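Local coordinates for surface layer protein (Geobacillus stearothermophilus, PDB 2RA1) that forms the crystalline surface layer coating the bacterial cell, its N-terminal part, crystallised here, probably binding the sugar polymers of the cell wall, at residues Lys232-Ser237 with Lys245-Lys250; Thr271-Lys276 with Asp293-Gly298; Thr300-Thr305 with Thr318-Phe323; Asn326-Ala331 with Asn360-Gly365. All coordinates share one frame; numbering follows the deposited sequence.

Contact 1: residues Lys232-Ser237 with Lys245-Lys250; sequences KVESVS and KVTFTK
V236 and V246 face one another as a non-hydrogen-bonded antiparallel pair, their CA atoms only 4.5 Å apart. Over that short gap CG1 of V236 leans obliquely against the branched side of V246, 3.9 Å from its CB. Further along the same face, CG1 of V233 reaches to 4.3 Å from V246 CG2, while its other methyl, CG2, comes up to the edge of the F248 ring beside CD2. Three beta-branched valines suit this inner face, their short methyl bumps fitting the hollows between neighbours. V233 and V236 also meet side chains of strand 319-324.

The other face is more polar. A threonine fits well at T247 because its two branches do different work: CG2, anti to the backbone N (OG1 at chi1 -57°), lies alongside the E234 chain, 3.4 Å from OE2, while OG1 shares a water with the hydroxyl of S235. The register slips here. E234 N donates to T247 O, and T247 N donates to S235 O (2.9 Å), so two residues stand opposite one. Beyond the slip T249 bends toward K232: its OG1 receives K232 N at 3.0 Å through a rather bent bond (136°), and its CG2 fills the niche beside E234 CB, 3.8 Å away. Regular pairing resumes at the far end, where K245 N to S237 O is short and nearly straight. Two residues opposite one make this a classic beta bulge, set in the hairpin of strands 233-240 and 243-248 in the bacterial Ig-like domain.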
loop_
_atom_site.group_PDB
_atom_site.type_symbol
_atom_site.label_atom_id
_atom_site.label_comp_id
_atom_site.label_asym_id
_atom_site.label_seq_id
_atom_site.Cartn_x
_atom_site.Cartn_y
_atom_site.Cartn_z
ATOM N N LYS A 232 21.570 12.688 -10.414
ATOM C CA LYS A 232 22.850 12.027 -10.241
ATOM C C LYS A 232 23.213 11.156 -11.439
ATOM O O LYS A 232 22.337 10.668 -12.153
ATOM C CB LYS A 232 22.836 11.173 -8.978
ATOM C CG LYS A 232 24.201 10.976 -8.359
ATOM C CD LYS A 232 24.368 11.853 -7.140
ATOM C CE LYS A 232 23.367 11.470 -6.050
ATOM N NZ LYS A 232 21.991 11.988 -6.302
ATOM N N VAL A 233 24.512 10.992 -11.665
ATOM C CA VAL A 233 25.001 10.012 -12.619
ATOM C C VAL A 233 25.122 8.721 -11.854
ATOM O O VAL A 233 25.836 8.651 -10.852
ATOM C CB VAL A 233 26.393 10.381 -13.189
ATOM C CG1 VAL A 233 27.002 9.192 -13.922
ATOM C CG2 VAL A 233 26.297 11.588 -14.099
ATOM N N GLU A 234 24.425 7.697 -12.325
ATOM C CA GLU A 234 24.385 6.434 -11.613
ATOM C C GLU A 234 25.462 5.457 -12.067
ATOM O O GLU A 234 26.016 4.725 -11.248
ATOM C CB GLU A 234 23.007 5.791 -11.732
ATOM C CG GLU A 234 22.723 4.757 -10.656
ATOM C CD GLU A 234 21.380 4.078 -10.845
ATOM O OE1 GLU A 234 20.593 4.034 -9.874
ATOM O OE2 GLU A 234 21.111 3.597 -11.968
ATOM N N SER A 235 25.769 5.430 -13.358
ATOM C CA SER A 235 26.707 4.418 -13.828
ATOM C C SER A 235 27.103 4.519 -15.289
ATOM O O SER A 235 26.445 5.170 -16.100
ATOM C CB SER A 235 26.146 3.013 -13.558
ATOM O OG SER A 235 25.013 2.747 -14.374
ATOM N N VAL A 236 28.194 3.845 -15.618
ATOM C CA VAL A 236 28.599 3.697 -17.000
ATOM C C VAL A 236 29.002 2.248 -17.266
ATOM O O VAL A 236 29.520 1.560 -16.382
ATOM C CB VAL A 236 29.705 4.708 -17.382
ATOM C CG1 VAL A 236 29.133 6.131 -17.375
ATOM C CG2 VAL A 236 30.936 4.597 -16.457
ATOM N N SER A 237 28.726 1.775 -18.474
ATOM C CA SER A 237 29.061 0.410 -18.845
ATOM C C SER A 237 29.340 0.368 -20.321
ATOM O O SER A 237 28.673 1.045 -21.095
ATOM C CB SER A 237 27.908 -0.533 -18.521
ATOM O OG SER A 237 26.675 0.053 -18.874
ATOM N N LYS A 245 27.415 3.078 -22.270
ATOM C CA LYS A 245 26.120 3.483 -21.754
ATOM C C LYS A 245 26.303 4.285 -20.479
ATOM O O LYS A 245 27.066 3.892 -19.599
ATOM C CB LYS A 245 25.290 2.236 -21.451
ATOM C CG LYS A 245 23.913 2.501 -20.894
ATOM C CD LYS A 245 23.275 1.192 -20.500
ATOM C CE LYS A 245 21.801 1.337 -20.142
ATOM N NZ LYS A 245 21.208 0.017 -19.748
ATOM N N VAL A 246 25.623 5.420 -20.390
ATOM C CA VAL A 246 25.544 6.154 -19.134
ATOM C C VAL A 246 24.106 6.171 -18.611
ATOM O O VAL A 246 23.157 6.370 -19.376
ATOM C CB VAL A 246 26.046 7.591 -19.283
ATOM C CG1 VAL A 246 25.284 8.296 -20.389
ATOM C CG2 VAL A 246 25.926 8.347 -17.952
ATOM N N THR A 247 23.955 5.952 -17.306
ATOM C CA THR A 247 22.641 5.929 -16.656
ATOM C C THR A 247 22.433 7.113 -15.694
ATOM O O THR A 247 23.306 7.424 -14.887
ATOM C CB THR A 247 22.445 4.619 -15.869
ATOM O OG1 THR A 247 22.607 3.504 -16.751
ATOM C CG2 THR A 247 21.058 4.573 -15.243
ATOM N N PHE A 248 21.278 7.767 -15.779
ATOM C CA PHE A 248 20.966 8.868 -14.867
ATOM C C PHE A 248 19.852 8.499 -13.871
ATOM O O PHE A 248 18.959 7.702 -14.184
ATOM C CB PHE A 248 20.561 10.119 -15.647
ATOM C CG PHE A 248 21.476 10.457 -16.788
ATOM C CD1 PHE A 248 21.028 10.395 -18.098
ATOM C CD2 PHE A 248 22.786 10.853 -16.554
ATOM C CE1 PHE A 248 21.868 10.714 -19.154
ATOM C CE2 PHE A 248 23.637 11.175 -17.613
ATOM C CZ PHE A 248 23.175 11.109 -18.912
ATOM N N THR A 249 19.894 9.089 -12.681
ATOM C CA THR A 249 18.859 8.832 -11.684
ATOM C C THR A 249 17.678 9.773 -11.891
ATOM O O THR A 249 16.834 9.923 -11.017
ATOM C CB THR A 249 19.388 9.027 -10.241
ATOM O OG1 THR A 249 19.723 10.404 -10.032
ATOM C CG2 THR A 249 20.608 8.153 -9.973
ATOM N N LYS A 250 17.614 10.404 -13.056
ATOM C CA LYS A 250 16.699 11.515 -13.257
ATOM C C LYS A 250 16.909 12.058 -14.663
ATOM O O LYS A 250 18.025 12.416 -15.020
ATOM C CB LYS A 250 17.002 12.596 -12.217
ATOM C CG LYS A 250 15.827 13.466 -11.812
ATOM C CD LYS A 250 16.073 14.146 -10.467
ATOM C CE LYS A 250 14.931 15.082 -10.101
ATOM N NZ LYS A 250 15.371 16.137 -9.153
HETATM O O HOH W 1 24.950 2.625 -17.110
#

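Contact 2: residues Thr271-Lys276 with Asp293-Gly298; sequences TKLYPK and DTLVDG
CG lies beside the backbone N and anti to the carbonyl carbon in both D293 and Y274 (chi1 -58° and -64°). The two side chains lie side by side, pointing the same way, and the torsion of D293 carries OD1 to the backbone of Y274, whose N donates to it at 2.8 Å through the anti lone pair, the one turned away from the second oxygen. The same OD1 also sits 3.4 Å from CD1 of the Y274 ring, with ring and carboxylate planes 50° apart. A short acidic side chain suits the place because it can present an acceptor to a main-chain N-H from a segment with no regular structure. A leucine in place of D293 would probably leave the Y274 N-H without this acceptor and lose the tie that holds this end of the loop to the strand.

Next to the carboxylate the contact turns greasy. L273 CG packs against D293 CB at 3.8 Å, and its CD2 meets CD2 of L295 at 3.6 Å, the two leucines crossing at about a right angle. Both are buried and both touch Y301, so branched aliphatic chains serve to fill the interior there. The loop following strand 286-291 is thus fastened by a side-chain-to-backbone hydrogen bond and by leucine packing over an end of the hydrophobic core, as in a beta sandwich of the Ig-like fold.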
loop_
_atom_site.group_PDB
_atom_site.type_symbol
_atom_site.label_atom_id
_atom_site.label_comp_id
_atom_site.label_asym_id
_atom_site.label_seq_id
_atom_site.Cartn_x
_atom_site.Cartn_y
_atom_site.Cartn_z
ATOM N N THR A 271 46.204 8.762 -21.658
ATOM C CA THR A 271 45.549 8.490 -22.928
ATOM C C THR A 271 44.080 8.844 -22.819
ATOM O O THR A 271 43.359 8.275 -22.007
ATOM C CB THR A 271 45.700 7.016 -23.353
ATOM O OG1 THR A 271 47.086 6.649 -23.335
ATOM C CG2 THR A 271 45.152 6.811 -24.747
ATOM N N LYS A 272 43.643 9.791 -23.640
ATOM C CA LYS A 272 42.271 10.278 -23.585
ATOM C C LYS A 272 41.532 10.050 -24.888
ATOM O O LYS A 272 42.056 10.332 -25.964
ATOM C CB LYS A 272 42.234 11.758 -23.209
ATOM C CG LYS A 272 42.418 12.007 -21.712
ATOM C CD LYS A 272 41.794 13.334 -21.284
ATOM C CE LYS A 272 41.474 13.361 -19.782
ATOM N NZ LYS A 272 42.687 13.372 -18.912
ATOM N N LEU A 273 40.306 9.544 -24.778
ATOM C CA LEU A 273 39.502 9.205 -25.940
ATOM C C LEU A 273 38.523 10.335 -26.232
ATOM O O LEU A 273 38.057 11.020 -25.306
ATOM C CB LEU A 273 38.739 7.899 -25.676
ATOM C CG LEU A 273 39.570 6.615 -25.711
ATOM C CD1 LEU A 273 40.529 6.487 -24.514
ATOM C CD2 LEU A 273 38.674 5.412 -25.814
ATOM N N TYR A 274 38.200 10.531 -27.509
ATOM C CA TYR A 274 37.266 11.589 -27.887
ATOM C C TYR A 274 35.857 11.065 -28.080
ATOM O O TYR A 274 35.651 10.057 -28.752
ATOM C CB TYR A 274 37.719 12.316 -29.148
ATOM C CG TYR A 274 39.025 13.064 -29.009
ATOM C CD1 TYR A 274 40.224 12.494 -29.452
ATOM C CD2 TYR A 274 39.064 14.339 -28.455
ATOM C CE1 TYR A 274 41.429 13.174 -29.343
ATOM C CE2 TYR A 274 40.274 15.031 -28.332
ATOM C CZ TYR A 274 41.460 14.437 -28.779
ATOM O OH TYR A 274 42.673 15.106 -28.675
ATOM N N PRO A 275 34.875 11.758 -27.479
ATOM C CA PRO A 275 33.460 11.435 -27.680
ATOM C C PRO A 275 33.027 11.937 -29.058
ATOM O O PRO A 275 33.368 13.063 -29.437
ATOM C CB PRO A 275 32.745 12.255 -26.590
ATOM C CG PRO A 275 33.784 13.025 -25.874
ATOM C CD PRO A 275 35.051 12.979 -26.682
ATOM N N LYS A 276 32.281 11.131 -29.800
ATOM C CA LYS A 276 31.803 11.565 -31.104
ATOM C C LYS A 276 30.389 12.143 -31.036
ATOM O O LYS A 276 30.107 13.198 -31.589
ATOM C CB LYS A 276 31.853 10.401 -32.091
ATOM C CG LYS A 276 31.201 10.696 -33.422
ATOM C CD LYS A 276 31.439 9.572 -34.377
ATOM C CE LYS A 276 30.861 9.876 -35.747
ATOM N NZ LYS A 276 31.370 8.898 -36.761
ATOM N N ASP A 293 37.525 7.059 -30.814
ATOM C CA ASP A 293 38.614 6.148 -30.536
ATOM C C ASP A 293 38.086 4.802 -30.084
ATOM O O ASP A 293 36.925 4.665 -29.711
ATOM C CB ASP A 293 39.556 6.768 -29.503
ATOM C CG ASP A 293 40.108 8.107 -29.961
ATOM O OD1 ASP A 293 39.874 9.128 -29.287
ATOM O OD2 ASP A 293 40.746 8.146 -31.027
ATOM N N THR A 294 38.959 3.806 -30.139
ATOM C CA THR A 294 38.582 2.425 -29.910
ATOM C C THR A 294 39.000 1.953 -28.520
ATOM O O THR A 294 40.100 2.257 -28.045
ATOM C CB THR A 294 39.230 1.522 -30.957
ATOM O OG1 THR A 294 38.990 2.070 -32.260
ATOM C CG2 THR A 294 38.652 0.112 -30.877
ATOM N N LEU A 295 38.112 1.213 -27.867
ATOM C CA LEU A 295 38.372 0.718 -26.526
ATOM C C LEU A 295 39.148 -0.595 -26.585
ATOM O O LEU A 295 38.811 -1.495 -27.358
ATOM C CB LEU A 295 37.055 0.525 -25.756
ATOM C CG LEU A 295 36.118 1.735 -25.653
ATOM C CD1 LEU A 295 34.682 1.319 -25.352
ATOM C CD2 LEU A 295 36.629 2.708 -24.611
ATOM N N VAL A 296 40.176 -0.699 -25.746
ATOM C CA VAL A 296 41.004 -1.890 -25.643
ATOM C C VAL A 296 40.424 -2.938 -24.699
ATOM O O VAL A 296 40.145 -2.671 -23.526
ATOM C CB VAL A 296 42.429 -1.518 -25.176
ATOM C CG1 VAL A 296 43.304 -2.753 -25.069
ATOM C CG2 VAL A 296 43.033 -0.513 -26.134
ATOM N N ASP A 297 40.261 -4.140 -25.233
ATOM C CA ASP A 297 39.824 -5.295 -24.473
ATOM C C ASP A 297 40.597 -5.402 -23.157
ATOM O O ASP A 297 41.824 -5.345 -23.142
ATOM C CB ASP A 297 40.024 -6.548 -25.341
ATOM C CG ASP A 297 39.475 -7.808 -24.707
ATOM O OD1 ASP A 297 39.686 -8.893 -25.285
ATOM O OD2 ASP A 297 38.836 -7.719 -23.638
ATOM N N GLY A 298 39.861 -5.542 -22.057
ATOM C CA GLY A 298 40.445 -5.746 -20.741
ATOM C C GLY A 298 40.898 -4.488 -20.023
ATOM O O GLY A 298 41.508 -4.566 -18.958
#

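Contact 3: residues Thr300-Thr305 with Thr318-Phe323; sequences TYTVVT and TSTNEF
Y301 and F323 open a run of three hydrogen-bonded antiparallel pairs, each closed by two backbone bonds. Y301 N gives to F323 O at 2.8 Å, nearly in line with the carbonyl, and F323 N returns to Y301 O. V303 pairs likewise with N321, N321 N approaching V303 O from 35° out of the carbonyl plane, and T305 with S319 completes the series. Every backbone N and O of these six residues that faces across is matched.

Side chains satisfy one another on the T305-N321 face. A water gives hydrogens to V303 O (3.1 Å) and N321 OD1 (2.9 Å) and accepts from T305 OG1. OD1 receives a second hydrogen from the hydroxyl of S319, at 2.6 Å, so one amide oxygen collects two donors; small hydroxyl residues suit the face because they can feed an acceptor without crowding it. On the same face the Y301 hydroxyl accepts from V296 N; on the opposite one E322 OE2 forms a salt bridge with K267.

The Y301-F323 end of the first face is apolar. CG of F323 lies between the backbone N and the carbonyl carbon (chi1 66°), which sets the ring over Y301 CB, 3.7 Å from CZ; V303 CG2 meets the ring's edge at CE2, 3.6 Å away. The two rings are near parallel but barely overlap. Cut back to an alanine, F323 would probably leave the CB of Y301 uncovered and open a gap beside V303. Strand 319-324, one of the two outermost of its sheet, here joins strand 300-305 in the antiparallel edge pairing of an Ig-like beta sandwich.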
loop_
_atom_site.group_PDB
_atom_site.type_symbol
_atom_site.label_atom_id
_atom_site.label_comp_id
_atom_site.label_asym_id
_atom_site.label_seq_id
_atom_site.Cartn_x
_atom_site.Cartn_y
_atom_site.Cartn_z
ATOM N N THR A 300 40.258 -0.568 -18.250
ATOM C CA THR A 300 39.302 0.175 -17.448
ATOM C C THR A 300 39.381 1.651 -17.840
ATOM O O THR A 300 40.464 2.183 -18.129
ATOM C CB THR A 300 39.572 -0.040 -15.939
ATOM O OG1 THR A 300 39.374 -1.427 -15.614
ATOM C CG2 THR A 300 38.641 0.801 -15.092
ATOM N N TYR A 301 38.227 2.305 -17.884
ATOM C CA TYR A 301 38.160 3.673 -18.373
ATOM C C TYR A 301 37.443 4.509 -17.365
ATOM O O TYR A 301 36.481 4.061 -16.747
ATOM C CB TYR A 301 37.442 3.740 -19.739
ATOM C CG TYR A 301 38.288 3.184 -20.862
ATOM C CD1 TYR A 301 38.335 1.814 -21.110
ATOM C CD2 TYR A 301 39.073 4.018 -21.649
ATOM C CE1 TYR A 301 39.127 1.294 -22.121
ATOM C CE2 TYR A 301 39.873 3.504 -22.658
ATOM C CZ TYR A 301 39.895 2.144 -22.888
ATOM O OH TYR A 301 40.695 1.631 -23.890
ATOM N N THR A 302 37.918 5.729 -17.174
ATOM C CA THR A 302 37.216 6.629 -16.271
ATOM C C THR A 302 36.471 7.759 -17.033
ATOM O O THR A 302 37.039 8.469 -17.863
ATOM C CB THR A 302 38.118 7.074 -15.062
ATOM O OG1 THR A 302 37.760 8.383 -14.628
ATOM C CG2 THR A 302 39.573 7.063 -15.437
ATOM N N VAL A 303 35.177 7.867 -16.747
ATOM C CA VAL A 303 34.277 8.812 -17.386
ATOM C C VAL A 303 33.904 9.960 -16.454
ATOM O O VAL A 303 33.147 9.790 -15.501
ATOM C CB VAL A 303 32.969 8.117 -17.786
ATOM C CG1 VAL A 303 32.031 9.102 -18.495
ATOM C CG2 VAL A 303 33.258 6.854 -18.639
ATOM N N VAL A 304 34.425 11.137 -16.749
ATOM C CA VAL A 304 34.120 12.316 -15.972
ATOM C C VAL A 304 33.050 13.170 -16.680
ATOM O O VAL A 304 33.279 13.696 -17.772
ATOM C CB VAL A 304 35.427 13.130 -15.692
ATOM C CG1 VAL A 304 35.124 14.496 -15.122
ATOM C CG2 VAL A 304 36.337 12.352 -14.750
ATOM N N THR A 305 31.886 13.287 -16.044
ATOM C CA THR A 305 30.771 14.086 -16.550
ATOM C C THR A 305 30.701 15.408 -15.821
ATOM O O THR A 305 30.777 15.462 -14.600
ATOM C CB THR A 305 29.403 13.383 -16.322
ATOM O OG1 THR A 305 29.438 12.636 -15.096
ATOM C CG2 THR A 305 29.073 12.444 -17.460
ATOM N N THR A 318 29.383 17.274 -10.889
ATOM C CA THR A 318 30.471 16.666 -11.635
ATOM C C THR A 318 30.710 15.306 -10.993
ATOM O O THR A 318 30.737 15.171 -9.776
ATOM C CB THR A 318 31.755 17.519 -11.676
ATOM O OG1 THR A 318 31.485 18.736 -12.374
ATOM C CG2 THR A 318 32.873 16.779 -12.415
ATOM N N SER A 319 30.835 14.285 -11.824
ATOM C CA SER A 319 30.890 12.941 -11.311
ATOM C C SER A 319 31.939 12.129 -12.043
ATOM O O SER A 319 32.259 12.391 -13.204
ATOM C CB SER A 319 29.516 12.302 -11.446
ATOM O OG SER A 319 29.543 10.956 -11.029
ATOM N N THR A 320 32.480 11.147 -11.344
ATOM C CA THR A 320 33.476 10.262 -11.903
ATOM C C THR A 320 32.942 8.851 -11.794
ATOM O O THR A 320 32.473 8.438 -10.738
ATOM C CB THR A 320 34.753 10.352 -11.110
ATOM O OG1 THR A 320 35.083 11.732 -10.937
ATOM C CG2 THR A 320 35.875 9.627 -11.818
ATOM N N ASN A 321 32.985 8.124 -12.900
ATOM C CA ASN A 321 32.418 6.789 -12.961
ATOM C C ASN A 321 33.206 5.976 -13.964
ATOM O O ASN A 321 33.508 6.460 -15.055
ATOM C CB ASN A 321 30.953 6.857 -13.383
ATOM C CG ASN A 321 30.173 7.896 -12.607
ATOM O OD1 ASN A 321 30.542 9.070 -12.569
ATOM N ND2 ASN A 321 29.081 7.471 -11.986
ATOM N N GLU A 322 33.563 4.752 -13.599
ATOM C CA GLU A 322 34.349 3.915 -14.500
ATOM C C GLU A 322 33.585 2.695 -15.016
ATOM O O GLU A 322 32.535 2.310 -14.491
ATOM C CB GLU A 322 35.710 3.517 -13.886
ATOM C CG GLU A 322 35.657 2.857 -12.504
ATOM C CD GLU A 322 37.033 2.379 -12.006
ATOM O OE1 GLU A 322 37.174 1.156 -11.747
ATOM O OE2 GLU A 322 37.962 3.219 -11.873
ATOM N N PHE A 323 34.110 2.127 -16.092
ATOM C CA PHE A 323 33.651 0.846 -16.605
ATOM C C PHE A 323 34.888 0.171 -17.167
ATOM O O PHE A 323 35.925 0.819 -17.366
ATOM C CB PHE A 323 32.595 1.028 -17.701
ATOM C CG PHE A 323 33.121 1.684 -18.942
ATOM C CD1 PHE A 323 33.789 0.939 -19.909
ATOM C CD2 PHE A 323 32.971 3.049 -19.136
ATOM C CE1 PHE A 323 34.287 1.545 -21.060
ATOM C CE2 PHE A 323 33.473 3.665 -20.277
ATOM C CZ PHE A 323 34.130 2.913 -21.244
HETATM O O HOH W 2 30.129 10.224 -15.177
#

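Contact 4: residues Asn326-Ala331 with Asn360-Gly365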
loop_
_atom_site.group_PDB
_atom_site.type_symbol
_atom_site.label_atom_id
_atom_site.label_comp_id
_atom_site.label_asym_id
_atom_site.label_seq_id
_atom_site.Cartn_x
_atom_site.Cartn_y
_atom_site.Cartn_z
ATOM N N ASN A 326 35.310 -5.566 -21.750
ATOM C CA ASN A 326 35.690 -6.957 -21.964
ATOM C C ASN A 326 34.978 -7.534 -23.174
ATOM O O ASN A 326 33.746 -7.606 -23.223
ATOM C CB ASN A 326 35.370 -7.805 -20.744
ATOM C CG ASN A 326 36.215 -7.441 -19.547
ATOM O OD1 ASN A 326 37.442 -7.535 -19.586
ATOM N ND2 ASN A 326 35.560 -7.011 -18.474
ATOM N N LYS A 327 35.766 -7.933 -24.162
ATOM C CA LYS A 327 35.248 -8.605 -25.340
ATOM C C LYS A 327 35.152 -10.101 -25.044
ATOM O O LYS A 327 36.177 -10.764 -24.871
ATOM C CB LYS A 327 36.191 -8.364 -26.514
ATOM C CG LYS A 327 35.482 -8.153 -27.822
ATOM C CD LYS A 327 36.133 -8.933 -28.943
ATOM C CE LYS A 327 35.147 -9.080 -30.092
ATOM N NZ LYS A 327 33.746 -9.245 -29.576
ATOM N N PRO A 328 33.924 -10.636 -24.978
ATOM C CA PRO A 328 33.717 -12.050 -24.647
ATOM C C PRO A 328 34.472 -12.971 -25.589
ATOM O O PRO A 328 34.846 -12.578 -26.698
ATOM C CB PRO A 328 32.207 -12.236 -24.827
ATOM C CG PRO A 328 31.639 -10.886 -24.595
ATOM C CD PRO A 328 32.647 -9.937 -25.196
ATOM N N VAL A 329 34.715 -14.190 -25.132
ATOM C CA VAL A 329 35.426 -15.157 -25.934
ATOM C C VAL A 329 34.521 -16.341 -26.244
ATOM O O VAL A 329 34.404 -17.270 -25.441
ATOM C CB VAL A 329 36.668 -15.644 -25.187
ATOM C CG1 VAL A 329 37.619 -16.368 -26.140
ATOM C CG2 VAL A 329 37.345 -14.454 -24.502
ATOM N N PRO A 330 33.863 -16.304 -27.413
ATOM C CA PRO A 330 33.062 -17.436 -27.898
ATOM C C PRO A 330 33.900 -18.706 -27.943
ATOM O O PRO A 330 35.014 -18.698 -28.466
ATOM C CB PRO A 330 32.709 -17.025 -29.328
ATOM C CG PRO A 330 32.796 -15.536 -29.332
ATOM C CD PRO A 330 33.905 -15.196 -28.383
ATOM N N ALA A 331 33.366 -19.789 -27.403
ATOM C CA ALA A 331 34.062 -21.059 -27.447
ATOM C C ALA A 331 33.207 -22.098 -28.151
ATOM O O ALA A 331 33.726 -22.976 -28.839
ATOM C CB ALA A 331 34.401 -21.519 -26.057
ATOM N N ASN A 360 29.276 -20.691 -20.091
ATOM C CA ASN A 360 28.342 -19.603 -19.879
ATOM C C ASN A 360 27.892 -19.034 -21.207
ATOM O O ASN A 360 28.703 -18.831 -22.117
ATOM C CB ASN A 360 28.983 -18.496 -19.051
ATOM C CG ASN A 360 29.484 -18.992 -17.728
ATOM O OD1 ASN A 360 28.723 -19.544 -16.931
ATOM N ND2 ASN A 360 30.779 -18.819 -17.487
ATOM N N VAL A 361 26.594 -18.771 -21.303
ATOM C CA VAL A 361 25.996 -18.219 -22.498
ATOM C C VAL A 361 26.445 -16.786 -22.675
ATOM O O VAL A 361 26.348 -15.982 -21.748
ATOM C CB VAL A 361 24.479 -18.223 -22.388
ATOM C CG1 VAL A 361 23.865 -17.319 -23.458
ATOM C CG2 VAL A 361 23.954 -19.642 -22.484
ATOM N N ILE A 362 26.938 -16.471 -23.869
ATOM C CA ILE A 362 27.348 -15.114 -24.206
ATOM C C ILE A 362 26.191 -14.409 -24.884
ATOM O O ILE A 362 25.863 -14.718 -26.033
ATOM C CB ILE A 362 28.543 -15.104 -25.167
ATOM C CG1 ILE A 362 29.811 -15.581 -24.453
ATOM C CG2 ILE A 362 28.733 -13.715 -25.736
ATOM C CD1 ILE A 362 30.932 -15.927 -25.399
ATOM N N LYS A 363 25.566 -13.464 -24.191
ATOM C CA LYS A 363 24.357 -12.850 -24.740
ATOM C C LYS A 363 24.632 -11.782 -25.806
ATOM O O LYS A 363 23.879 -11.655 -26.761
ATOM C CB LYS A 363 23.419 -12.347 -23.633
ATOM C CG LYS A 363 23.289 -13.335 -22.468
ATOM C CD LYS A 363 21.879 -13.405 -21.868
ATOM C CE LYS A 363 21.912 -13.891 -20.395
ATOM N NZ LYS A 363 22.739 -15.126 -20.131
ATOM N N SER A 364 25.721 -11.037 -25.667
ATOM C CA SER A 364 26.016 -9.993 -26.637
ATOM C C SER A 364 27.512 -9.882 -26.883
ATOM O O SER A 364 28.288 -10.635 -26.323
ATOM C CB SER A 364 25.448 -8.644 -26.171
ATOM O OG SER A 364 26.191 -8.112 -25.083
ATOM N N GLY A 365 27.902 -8.958 -27.752
ATOM C CA GLY A 365 29.302 -8.685 -28.010
ATOM C C GLY A 365 29.932 -9.576 -29.054
ATOM O O GLY A 365 31.132 -9.845 -28.989
#
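The flat peptide joining V329 to P330 carries the CD1 methyl of I362 over one of its faces, 3.7 Å from V329 C and 3.6 Å from P330 N. This is loop-on-loop packing at an interdomain linker: residues 326-331 lead from the seven-stranded sheet of the Ig-like domain to the strands that follow, and residues 360-365 form a loop of that second region. Prolines suit such a connection, because their rings fix the chain and offer apolar edges to a neighbour. The P330 ring comes near the same methyl by CD, whereas P328 turns its ring toward the other segment: CB touches I362 CG2 at 3.9 Å, and CG lies 3.8 Å from S364 O.

With CG1 of I362 beside its backbone N (chi1 -70°) and the chain then extended (chi2 165°), CD1 reaches the V329-P330 peptide and also P328 CB, which CG2 touches as well; one branched residue thus covers two prolines. Each loop is also bonded to strand 352-355, I362 with V354 and A331 with K355. G365 is a fitting glycine, for its positive phi would jam a side chain against the preceding carbonyl, and a CB would also crowd P328 CD. The carbonyl of G365 is approached by the bent K327 chain, whose NZ stops 2.7 Å from G365 O but at an angle too poor for a hydrogen bond.

How the contacts relate
The four contacts follow in series along the chain. Contacts 1, 2 and 3 all belong to the Ig-like domain and reach its seven-stranded antiparallel sheet; contact 4 joins the connection that follows strand 319-324 to a loop between strands 352-355 and 367-372. Contacts 1 and 3, centres about 10 Å apart, involve opposite outermost strands of the sheet and touch through V233, V236, N321 and F323, so the sheet's two edges close on each other. Contacts 2 and 3, centres about 13 Å apart, meet at Y301. Contacts 3 and 4, centres about 24 Å apart, adjoin in sequence without otherwise touching, yet a probable D297 OD2 to K327 N hydrogen bond (3.1 Å) ties contact 4 to contact 2.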